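Local coordinates for protein transcriptional repressor, TetR family (Thermus thermophilus, PDB 3ANP) that represses transcription of fatty acid degradation genes as a TetR-family regulator, probably by binding operator DNA, and binds the acyl-CoA lauroyl-CoA, at residues F15-M19 / V56-Y60; K101-L105 / L167-A171; L128-A133 / G155-A159. All coordinates share one frame. Residues are numbered along the deposited sequence.

Contact 1 (F15-M19 / V56-Y60); sequences FRAAM and VLLDY
F15 brings its ring up to the first turn of the 56-60 segment, its CE2 lying 3.6 Å from V56 O, which sits near the ring plane at the edge, and 3.8 Å from D59 CB. A t rotamer (chi1 174°) swings the ring across, so that CD2 also meets V56 CG1 at 3.8 Å and CZ meets Y60 CB at 4.1 Å. Both segments are regular helix, 15-19 within helix 3-25 and 56-60 near the start of helix 54-77; their axes pass 10.5 Å apart at a signed angle of -101°, almost perpendicular. The nearest CA pair is F15 and V56, at 6.4 Å. V56, in t with CB directed at helix 15-19, places CG1 3.9 Å from A18 CB and 3.9 Å from the SE of M19, a selenomethionine. That side chain folds through m at all three chi angles until its CE rests over one face of the Y60 ring (chi1 t), 3.9 Å from the centroid and 26° off the normal, a CH-pi contact; SE is 5.1 Å from the same centroid, obliquely placed, which makes this a Met-aromatic pair. The contact joins the first helix of the DNA-binding region to the long helix leading into the ligand-binding domain, the junction expected in a TetR-family repressor. Outside the segments, D59 OD2 hydrogen-bonds Y50 OH and Y60 OH hydrogen-bonds E100 OE2. With 303 Å² buried and no hydrogen bond across, the two segments are held mainly by apolar and aromatic packing.

Contact 2 (K101-L105 / L167-A171); sequences KDLLL and LRWAA
K101 extends from the first turn of helix 101-110 across the 167-171 segment, with chi1 to chi3 all t and a final turn to m at chi4. Its CB points at the partner, so the methylene chain lies along A170, CG to CB 3.8 Å, while CD passes 3.6 Å from W169 CZ3. CE comes within 2.9 Å of A170 O; NZ is 3.2 Å from A170 O, but the angle is too poor for a hydrogen bond. Within its own helix NZ makes a long salt bridge to D102 OD1, 3.9 Å. One turn on, L105 adopts t,p (chi1 -175°, chi2 54°), which carries CD1 over the partner: 3.4 Å from L167 CD1, 4.0 Å from A170 CB and 4.0 Å from A171 CB. L167 answers with the same t,p pair of wells. W169, t with chi2 84°, reaches back toward the lysine and hydrogen-bonds R176 O through NE1. Both segments are helical, their axes 10.0 Å apart at a signed angle of -124°, and the nearest CA pair is K101 and A170, 6.2 Å. A170, its CB directed at helix 101-105, packs against both K101 and L105; 267 Å² is buried. R168 turns away to a salt bridge with D160 of the second subunit. The contact packs helix 101-110 on helix 151-172 within the all-helical C-terminal ligand-binding domain that characterises TetR regulators.

Contact 3 (L128-A133 / G155-A159); sequences LGDLIA and GRTLA. With DCC (dodecyl-coa), chain E.
This is a close glycine-mediated helix crossing in the C-terminal domain, where the first turns of helix 128-142 meet helix 151-172 beside the acyl-CoA pocket. The axes approach to 7.3 Å at a signed angle of 123°, and G129 and R156 CA atoms lie 4.0 Å apart. Such proximity depends on two glycines: an ideal CB on G155 would stand 2.3 Å from G129 O, a clash. An ideal CB on G129 would be a tight 3.0 Å from R156 CA. The bare backbones instead exchange a reciprocal pair of CA-H...O contacts, G129 CA to G155 O 3.4 Å and G155 CA to G129 O 3.5 Å. A159 CB fits 3.5 Å from G129 N and 3.8 Å from L128 CG. I132 (m,t) sets CG2 3.8 Å from G155 CA and CD1 4.0 Å from L158 CB. On the far side R156 points away, extended through chi1 and chi2 (both t) and turning at chi3 (m), and hydrogen-bonds the dodecyl-CoA phosphate oxygen O12 from NH1 (2.8 Å) and NH2 (3.2 Å), with CP9 over its guanidinium face. Apolar and CA-H...O packing thus joins the helices, while R156 offers its charge to the ligand's phosphate.

Contacts 1 and 3 are buried, whereas contact 2 is partly exposed. Contact 1 belongs to the junction with the DNA-binding region; contacts 2 and 3 lie in the ligand-binding domain and share helix 151-172, with centres 20 Å apart. Contacts 1 and 2 meet directly: L103 CD1 is 3.6 Å from M19 CE and 3.8 Å from Y60 CE1, so packing runs on between the two regions. Contacts 1 and 3 do not touch and lie on opposite sides of the chain's centre. Chemistry follows place: aromatic and selenomethionine packing in contact 1, lysine and leucine chains against alanines and W169 in contact 2, glycine backbone flanked by aliphatic side chains in contact 3, whose R156 binds dodecyl-CoA.

Contact 1 (F15-M19 / V56-Y60)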
loop_
_atom_site.group_PDB
_atom_site.type_symbol
_atom_site.label_atom_id
_atom_site.label_comp_id
_atom_site.label_asym_id
_atom_site.label_seq_id
_atom_site.Cartn_x
_atom_site.Cartn_y
_atom_site.Cartn_z
ATOM N N PHE A 15 3.648 -3.015 28.849
ATOM C CA PHE A 15 2.723 -3.039 27.726
ATOM C C PHE A 15 1.344 -2.505 28.135
ATOM O O PHE A 15 0.774 -1.619 27.480
ATOM C CB PHE A 15 2.598 -4.469 27.184
ATOM C CG PHE A 15 1.560 -4.617 26.106
ATOM C CD1 PHE A 15 0.284 -5.096 26.405
ATOM C CD2 PHE A 15 1.845 -4.241 24.796
ATOM C CE1 PHE A 15 -0.694 -5.195 25.414
ATOM C CE2 PHE A 15 0.881 -4.336 23.803
ATOM C CZ PHE A 15 -0.398 -4.815 24.115
ATOM N N ARG A 16 0.806 -3.037 29.230
ATOM C CA ARG A 16 -0.504 -2.591 29.692
ATOM C C ARG A 16 -0.521 -1.115 30.008
ATOM O O ARG A 16 -1.472 -0.399 29.647
ATOM C CB ARG A 16 -0.939 -3.380 30.931
ATOM C CG ARG A 16 -1.303 -4.816 30.606
ATOM C CD ARG A 16 -2.122 -5.456 31.725
ATOM N NE ARG A 16 -1.311 -5.725 32.902
ATOM C CZ ARG A 16 -1.344 -5.009 34.022
ATOM N NH1 ARG A 16 -2.164 -3.968 34.128
ATOM N NH2 ARG A 16 -0.540 -5.330 35.029
ATOM N N ALA A 17 0.522 -0.659 30.696
ATOM C CA ALA A 17 0.634 0.748 31.072
ATOM C C ALA A 17 0.628 1.648 29.832
ATOM O O ALA A 17 -0.060 2.667 29.791
ATOM C CB ALA A 17 1.908 0.968 31.861
ATOM N N ALA A 18 1.401 1.270 28.823
ATOM C CA ALA A 18 1.456 2.067 27.595
ATOM C C ALA A 18 0.130 2.089 26.832
ATOM O O ALA A 18 -0.297 3.145 26.350
ATOM C CB ALA A 18 2.582 1.548 26.664
HETATM N N MSE A 19 -0.515 0.933 26.709
HETATM C CA MSE A 19 -1.774 0.853 25.974
HETATM C C MSE A 19 -2.850 1.738 26.610
HETATM O O MSE A 19 -3.580 2.437 25.901
HETATM C CB MSE A 19 -2.263 -0.603 25.903
HETATM C CG MSE A 19 -1.393 -1.525 25.043
HETATM SE SE MSE A 19 -1.284 -0.911 23.180
HETATM C CE MSE A 19 -3.176 -0.930 22.744
ATOM N N VAL A 56 5.443 -1.078 20.839
ATOM C CA VAL A 56 4.318 -1.464 21.702
ATOM C C VAL A 56 3.117 -1.767 20.801
ATOM O O VAL A 56 2.452 -2.798 20.954
ATOM C CB VAL A 56 3.918 -0.332 22.702
ATOM C CG1 VAL A 56 2.651 -0.730 23.452
ATOM C CG2 VAL A 56 5.056 -0.078 23.713
ATOM N N LEU A 57 2.839 -0.874 19.853
ATOM C CA LEU A 57 1.710 -1.076 18.946
ATOM C C LEU A 57 1.876 -2.354 18.118
ATOM O O LEU A 57 0.901 -3.047 17.836
ATOM C CB LEU A 57 1.548 0.136 18.022
ATOM C CG LEU A 57 1.337 1.492 18.704
ATOM C CD1 LEU A 57 1.344 2.593 17.637
ATOM C CD2 LEU A 57 0.010 1.501 19.492
ATOM N N LEU A 58 3.106 -2.679 17.728
ATOM C CA LEU A 58 3.316 -3.898 16.954
ATOM C C LEU A 58 2.939 -5.107 17.794
ATOM O O LEU A 58 2.369 -6.061 17.285
ATOM C CB LEU A 58 4.762 -4.022 16.503
ATOM C CG LEU A 58 5.179 -2.968 15.471
ATOM C CD1 LEU A 58 6.643 -3.200 15.128
ATOM C CD2 LEU A 58 4.304 -3.058 14.216
ATOM N N ASP A 59 3.268 -5.073 19.082
ATOM C CA ASP A 59 2.907 -6.181 19.965
ATOM C C ASP A 59 1.386 -6.356 19.969
ATOM O O ASP A 59 0.881 -7.484 19.924
ATOM C CB ASP A 59 3.404 -5.915 21.390
ATOM C CG ASP A 59 4.705 -6.655 21.709
ATOM O OD1 ASP A 59 5.371 -7.137 20.762
ATOM O OD2 ASP A 59 5.063 -6.747 22.906
ATOM N N TYR A 60 0.660 -5.240 20.027
ATOM C CA TYR A 60 -0.812 -5.286 20.018
ATOM C C TYR A 60 -1.296 -5.852 18.693
ATOM O O TYR A 60 -2.153 -6.737 18.655
ATOM C CB TYR A 60 -1.404 -3.888 20.200
ATOM C CG TYR A 60 -2.923 -3.855 20.271
ATOM C CD1 TYR A 60 -3.638 -2.763 19.777
ATOM C CD2 TYR A 60 -3.642 -4.897 20.861
ATOM C CE1 TYR A 60 -5.037 -2.707 19.870
ATOM C CE2 TYR A 60 -5.038 -4.851 20.954
ATOM C CZ TYR A 60 -5.723 -3.752 20.457
ATOM O OH TYR A 60 -7.094 -3.703 20.558
#

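Contact 2 (K101-L105 / L167-A171)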
loop_
_atom_site.group_PDB
_atom_site.type_symbol
_atom_site.label_atom_id
_atom_site.label_comp_id
_atom_site.label_asym_id
_atom_site.label_seq_id
_atom_site.Cartn_x
_atom_site.Cartn_y
_atom_site.Cartn_z
ATOM N N LYS A 101 -8.939 2.352 15.182
ATOM C CA LYS A 101 -8.330 3.314 14.272
ATOM C C LYS A 101 -7.191 4.187 14.826
ATOM O O LYS A 101 -6.126 4.277 14.217
ATOM C CB LYS A 101 -9.424 4.222 13.702
ATOM C CG LYS A 101 -8.911 5.322 12.800
ATOM C CD LYS A 101 -10.060 6.177 12.293
ATOM C CE LYS A 101 -9.556 7.388 11.536
ATOM N NZ LYS A 101 -8.763 8.286 12.416
ATOM N N ASP A 102 -7.417 4.845 15.960
ATOM C CA ASP A 102 -6.400 5.728 16.539
ATOM C C ASP A 102 -5.100 5.023 16.953
ATOM O O ASP A 102 -4.031 5.638 16.944
ATOM C CB ASP A 102 -6.974 6.492 17.735
ATOM C CG ASP A 102 -8.137 7.402 17.352
ATOM O OD1 ASP A 102 -8.144 7.954 16.225
ATOM O OD2 ASP A 102 -9.040 7.578 18.197
ATOM N N LEU A 103 -5.189 3.751 17.339
ATOM C CA LEU A 103 -4.001 2.987 17.720
ATOM C C LEU A 103 -3.351 2.355 16.490
ATOM O O LEU A 103 -2.132 2.297 16.382
ATOM C CB LEU A 103 -4.354 1.856 18.694
ATOM C CG LEU A 103 -4.925 2.247 20.055
ATOM C CD1 LEU A 103 -5.433 1.000 20.776
ATOM C CD2 LEU A 103 -3.858 2.938 20.870
ATOM N N LEU A 104 -4.165 1.859 15.568
ATOM C CA LEU A 104 -3.615 1.210 14.389
ATOM C C LEU A 104 -2.984 2.157 13.376
ATOM O O LEU A 104 -2.062 1.765 12.656
ATOM C CB LEU A 104 -4.691 0.374 13.689
ATOM C CG LEU A 104 -5.318 -0.749 14.516
ATOM C CD1 LEU A 104 -6.352 -1.474 13.676
ATOM C CD2 LEU A 104 -4.236 -1.711 14.984
ATOM N N LEU A 105 -3.453 3.399 13.303
ATOM C CA LEU A 105 -2.866 4.302 12.297
ATOM C C LEU A 105 -1.344 4.482 12.485
ATOM O O LEU A 105 -0.578 4.235 11.556
ATOM C CB LEU A 105 -3.584 5.651 12.289
ATOM C CG LEU A 105 -3.155 6.663 11.216
ATOM C CD1 LEU A 105 -3.248 6.024 9.845
ATOM C CD2 LEU A 105 -4.046 7.897 11.288
ATOM N N LEU A 167 -5.020 2.087 5.696
ATOM C CA LEU A 167 -4.230 3.264 6.004
ATOM C C LEU A 167 -4.883 4.525 5.433
ATOM O O LEU A 167 -5.029 5.525 6.133
ATOM C CB LEU A 167 -2.811 3.101 5.441
ATOM C CG LEU A 167 -1.889 4.321 5.518
ATOM C CD1 LEU A 167 -1.963 4.931 6.902
ATOM C CD2 LEU A 167 -0.453 3.884 5.188
ATOM N N ARG A 168 -5.281 4.482 4.164
ATOM C CA ARG A 168 -5.902 5.645 3.553
ATOM C C ARG A 168 -7.254 5.933 4.190
ATOM O O ARG A 168 -7.627 7.090 4.377
ATOM C CB ARG A 168 -6.033 5.449 2.044
ATOM C CG ARG A 168 -4.655 5.490 1.359
ATOM C CD ARG A 168 -4.684 4.985 -0.072
ATOM N NE ARG A 168 -5.318 5.926 -0.988
ATOM C CZ ARG A 168 -5.415 5.734 -2.302
ATOM N NH1 ARG A 168 -4.918 4.631 -2.855
ATOM N NH2 ARG A 168 -6.014 6.649 -3.063
ATOM N N TRP A 169 -7.969 4.876 4.549
ATOM C CA TRP A 169 -9.264 5.041 5.192
ATOM C C TRP A 169 -9.086 5.777 6.514
ATOM O O TRP A 169 -9.763 6.773 6.780
ATOM C CB TRP A 169 -9.901 3.682 5.467
ATOM C CG TRP A 169 -11.197 3.778 6.249
ATOM C CD1 TRP A 169 -12.450 4.014 5.741
ATOM C CD2 TRP A 169 -11.352 3.692 7.667
ATOM N NE1 TRP A 169 -13.374 4.082 6.758
ATOM C CE2 TRP A 169 -12.732 3.888 7.952
ATOM C CE3 TRP A 169 -10.465 3.473 8.729
ATOM C CZ2 TRP A 169 -13.245 3.873 9.260
ATOM C CZ3 TRP A 169 -10.980 3.458 10.044
ATOM C CH2 TRP A 169 -12.361 3.660 10.289
ATOM N N ALA A 170 -8.171 5.272 7.338
ATOM C CA ALA A 170 -7.918 5.842 8.659
ATOM C C ALA A 170 -7.302 7.227 8.632
ATOM O O ALA A 170 -7.645 8.077 9.452
ATOM C CB ALA A 170 -7.024 4.880 9.486
ATOM N N ALA A 171 -6.403 7.465 7.686
ATOM C CA ALA A 171 -5.735 8.755 7.604
ATOM C C ALA A 171 -6.471 9.851 6.839
ATOM O O ALA A 171 -6.321 11.036 7.150
ATOM C CB ALA A 171 -4.352 8.571 6.993
#

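Contact 3 (L128-A133 / G155-A159)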
loop_
_atom_site.group_PDB
_atom_site.type_symbol
_atom_site.label_atom_id
_atom_site.label_comp_id
_atom_site.label_asym_id
_atom_site.label_seq_id
_atom_site.Cartn_x
_atom_site.Cartn_y
_atom_site.Cartn_z
ATOM N N LEU A 128 -0.067 -10.887 7.862
ATOM C CA LEU A 128 -1.420 -11.150 7.376
ATOM C C LEU A 128 -1.376 -11.926 6.055
ATOM O O LEU A 128 -2.226 -12.785 5.796
ATOM C CB LEU A 128 -2.157 -9.825 7.167
ATOM C CG LEU A 128 -3.562 -9.895 6.552
ATOM C CD1 LEU A 128 -4.461 -10.807 7.414
ATOM C CD2 LEU A 128 -4.128 -8.468 6.446
ATOM N N GLY A 129 -0.387 -11.620 5.219
ATOM C CA GLY A 129 -0.259 -12.315 3.946
ATOM C C GLY A 129 -0.252 -13.829 4.099
ATOM O O GLY A 129 -0.930 -14.549 3.351
ATOM N N ASP A 130 0.518 -14.317 5.068
ATOM C CA ASP A 130 0.612 -15.747 5.320
ATOM C C ASP A 130 -0.698 -16.338 5.858
ATOM O O ASP A 130 -1.037 -17.479 5.540
ATOM C CB ASP A 130 1.778 -16.054 6.271
ATOM C CG ASP A 130 3.141 -15.781 5.640
ATOM O OD1 ASP A 130 3.250 -15.764 4.393
ATOM O OD2 ASP A 130 4.113 -15.589 6.394
ATOM N N LEU A 131 -1.438 -15.580 6.669
ATOM C CA LEU A 131 -2.731 -16.076 7.158
ATOM C C LEU A 131 -3.681 -16.235 5.945
ATOM O O LEU A 131 -4.416 -17.229 5.813
ATOM C CB LEU A 131 -3.333 -15.087 8.180
ATOM C CG LEU A 131 -4.767 -15.410 8.657
ATOM C CD1 LEU A 131 -4.841 -16.861 9.113
ATOM C CD2 LEU A 131 -5.175 -14.474 9.807
ATOM N N ILE A 132 -3.674 -15.253 5.052
ATOM C CA ILE A 132 -4.532 -15.343 3.861
ATOM C C ILE A 132 -4.131 -16.572 3.034
ATOM O O ILE A 132 -4.990 -17.308 2.530
ATOM C CB ILE A 132 -4.419 -14.057 3.003
ATOM C CG1 ILE A 132 -5.077 -12.890 3.750
ATOM C CG2 ILE A 132 -5.085 -14.259 1.629
ATOM C CD1 ILE A 132 -4.764 -11.533 3.163
ATOM N N ALA A 133 -2.828 -16.816 2.922
ATOM C CA ALA A 133 -2.353 -17.970 2.162
ATOM C C ALA A 133 -2.924 -19.273 2.719
ATOM O O ALA A 133 -3.166 -20.218 1.963
ATOM C CB ALA A 133 -0.820 -18.021 2.165
ATOM N N GLY A 155 -1.216 -14.235 -1.297
ATOM C CA GLY A 155 -1.648 -13.824 0.029
ATOM C C GLY A 155 -1.017 -12.478 0.367
ATOM O O GLY A 155 -1.684 -11.593 0.901
ATOM N N ARG A 156 0.266 -12.321 0.047
ATOM C CA ARG A 156 0.976 -11.065 0.308
ATOM C C ARG A 156 0.303 -9.908 -0.424
ATOM O O ARG A 156 0.138 -8.826 0.124
ATOM C CB ARG A 156 2.437 -11.141 -0.156
ATOM C CG ARG A 156 3.213 -9.807 0.027
ATOM C CD ARG A 156 4.711 -9.902 -0.303
ATOM N NE ARG A 156 5.425 -10.701 0.692
ATOM C CZ ARG A 156 6.738 -10.916 0.686
ATOM N NH1 ARG A 156 7.495 -10.388 -0.266
ATOM N NH2 ARG A 156 7.296 -11.665 1.634
ATOM N N THR A 157 -0.067 -10.143 -1.676
ATOM C CA THR A 157 -0.714 -9.123 -2.486
ATOM C C THR A 157 -2.039 -8.660 -1.890
ATOM O O THR A 157 -2.316 -7.452 -1.824
ATOM C CB THR A 157 -0.953 -9.640 -3.938
ATOM O OG1 THR A 157 0.311 -9.896 -4.569
ATOM C CG2 THR A 157 -1.719 -8.607 -4.757
ATOM N N LEU A 158 -2.859 -9.605 -1.452
ATOM C CA LEU A 158 -4.136 -9.234 -0.885
ATOM C C LEU A 158 -3.922 -8.494 0.427
ATOM O O LEU A 158 -4.618 -7.513 0.703
ATOM C CB LEU A 158 -5.024 -10.463 -0.688
ATOM C CG LEU A 158 -6.488 -10.135 -0.370
ATOM C CD1 LEU A 158 -7.031 -9.124 -1.386
ATOM C CD2 LEU A 158 -7.311 -11.419 -0.385
ATOM N N ALA A 159 -2.951 -8.930 1.228
ATOM C CA ALA A 159 -2.664 -8.230 2.489
ATOM C C ALA A 159 -2.129 -6.821 2.222
ATOM O O ALA A 159 -2.405 -5.890 2.978
ATOM C CB ALA A 159 -1.655 -9.018 3.325
HETATM C C2 DCC E . 15.575 -17.573 2.203
HETATM C C4 DCC E . 13.482 -17.397 1.236
HETATM C C5 DCC E . 12.923 -18.029 2.337
HETATM C C6 DCC E . 13.762 -18.423 3.372
HETATM C C8 DCC E . 11.356 -17.558 0.944
HETATM C C10 DCC E . -3.340 -6.523 11.176
HETATM C C11 DCC E . -3.839 -5.813 12.436
HETATM C C12 DCC E . -4.816 -6.696 13.213
HETATM N N9 DCC E . 12.487 -17.121 0.397
HETATM N N7 DCC E . 11.613 -18.113 2.126
HETATM N N3 DCC E . 14.805 -17.186 1.201
HETATM N N1 DCC E . 15.076 -18.178 3.268
HETATM N N6 DCC E . 13.269 -19.031 4.447
HETATM C "C1'" DCC E . 12.617 -16.458 -0.920
HETATM C "C2'" DCC E . 11.281 -15.887 -1.389
HETATM O "O2'" DCC E . 10.431 -16.949 -1.831
HETATM C "C3'" DCC E . 11.802 -15.113 -2.598
HETATM O "O3'" DCC E . 12.028 -16.004 -3.693
HETATM C "C4'" DCC E . 13.142 -14.574 -2.089
HETATM O "O4'" DCC E . 13.403 -15.259 -0.850
HETATM C "C5'" DCC E . 13.003 -13.069 -1.851
HETATM O "O5'" DCC E . 11.913 -12.804 -0.964
HETATM P P1 DCC E . 11.273 -11.329 -0.871
HETATM O O11 DCC E . 11.070 -10.784 -2.231
HETATM O O12 DCC E . 10.115 -11.392 0.048
HETATM O O6 DCC E . 12.433 -10.460 -0.172
HETATM P P2 DCC E . 12.559 -10.366 1.430
HETATM O O21 DCC E . 14.019 -10.124 1.481
HETATM O O22 DCC E . 11.891 -11.643 1.762
HETATM O O7 DCC E . 11.688 -9.014 1.515
HETATM C CPA DCC E . 10.278 -9.036 1.749
HETATM C CPB DCC E . 9.921 -8.031 2.848
HETATM C CP8 DCC E . 10.639 -6.706 2.574
HETATM C CP7 DCC E . 10.350 -8.589 4.207
HETATM C CP9 DCC E . 8.408 -7.802 2.849
HETATM O OP3 DCC E . 10.162 -6.120 1.360
HETATM C CP6 DCC E . 10.427 -5.738 3.741
HETATM O OP2 DCC E . 11.167 -5.772 4.723
HETATM N NP2 DCC E . 9.405 -4.896 3.612
HETATM C CP5 DCC E . 9.084 -3.909 4.654
HETATM C CP4 DCC E . 7.587 -3.591 4.626
HETATM C CP3 DCC E . 7.175 -3.002 3.275
HETATM O OP1 DCC E . 7.492 -3.555 2.224
HETATM N NP1 DCC E . 6.459 -1.881 3.335
HETATM C CP2 DCC E . 6.001 -1.196 2.118
HETATM C CP1 DCC E . 4.860 -1.986 1.468
HETATM S S DCC E . 3.312 -1.953 2.445
HETATM P P3 DCC E . 11.609 -15.543 -5.177
HETATM O O31 DCC E . 10.302 -16.101 -5.592
HETATM O O32 DCC E . 11.613 -13.933 -5.171
HETATM O O33 DCC E . 12.816 -16.009 -6.133
HETATM C CA1 DCC E . 3.435 -3.413 3.405
HETATM C CA2 DCC E . 2.177 -3.962 4.080
HETATM O OA1 DCC E . 4.517 -3.985 3.539
HETATM C CA3 DCC E . 2.371 -5.422 4.496
HETATM C CA4 DCC E . 1.097 -6.026 5.093
HETATM C CA5 DCC E . 0.648 -5.307 6.367
HETATM C CA6 DCC E . -0.481 -6.092 7.040
HETATM C CA7 DCC E . -0.893 -5.447 8.365
HETATM C CA8 DCC E . -1.928 -6.307 9.094
HETATM C CA9 DCC E . -2.390 -5.622 10.383
#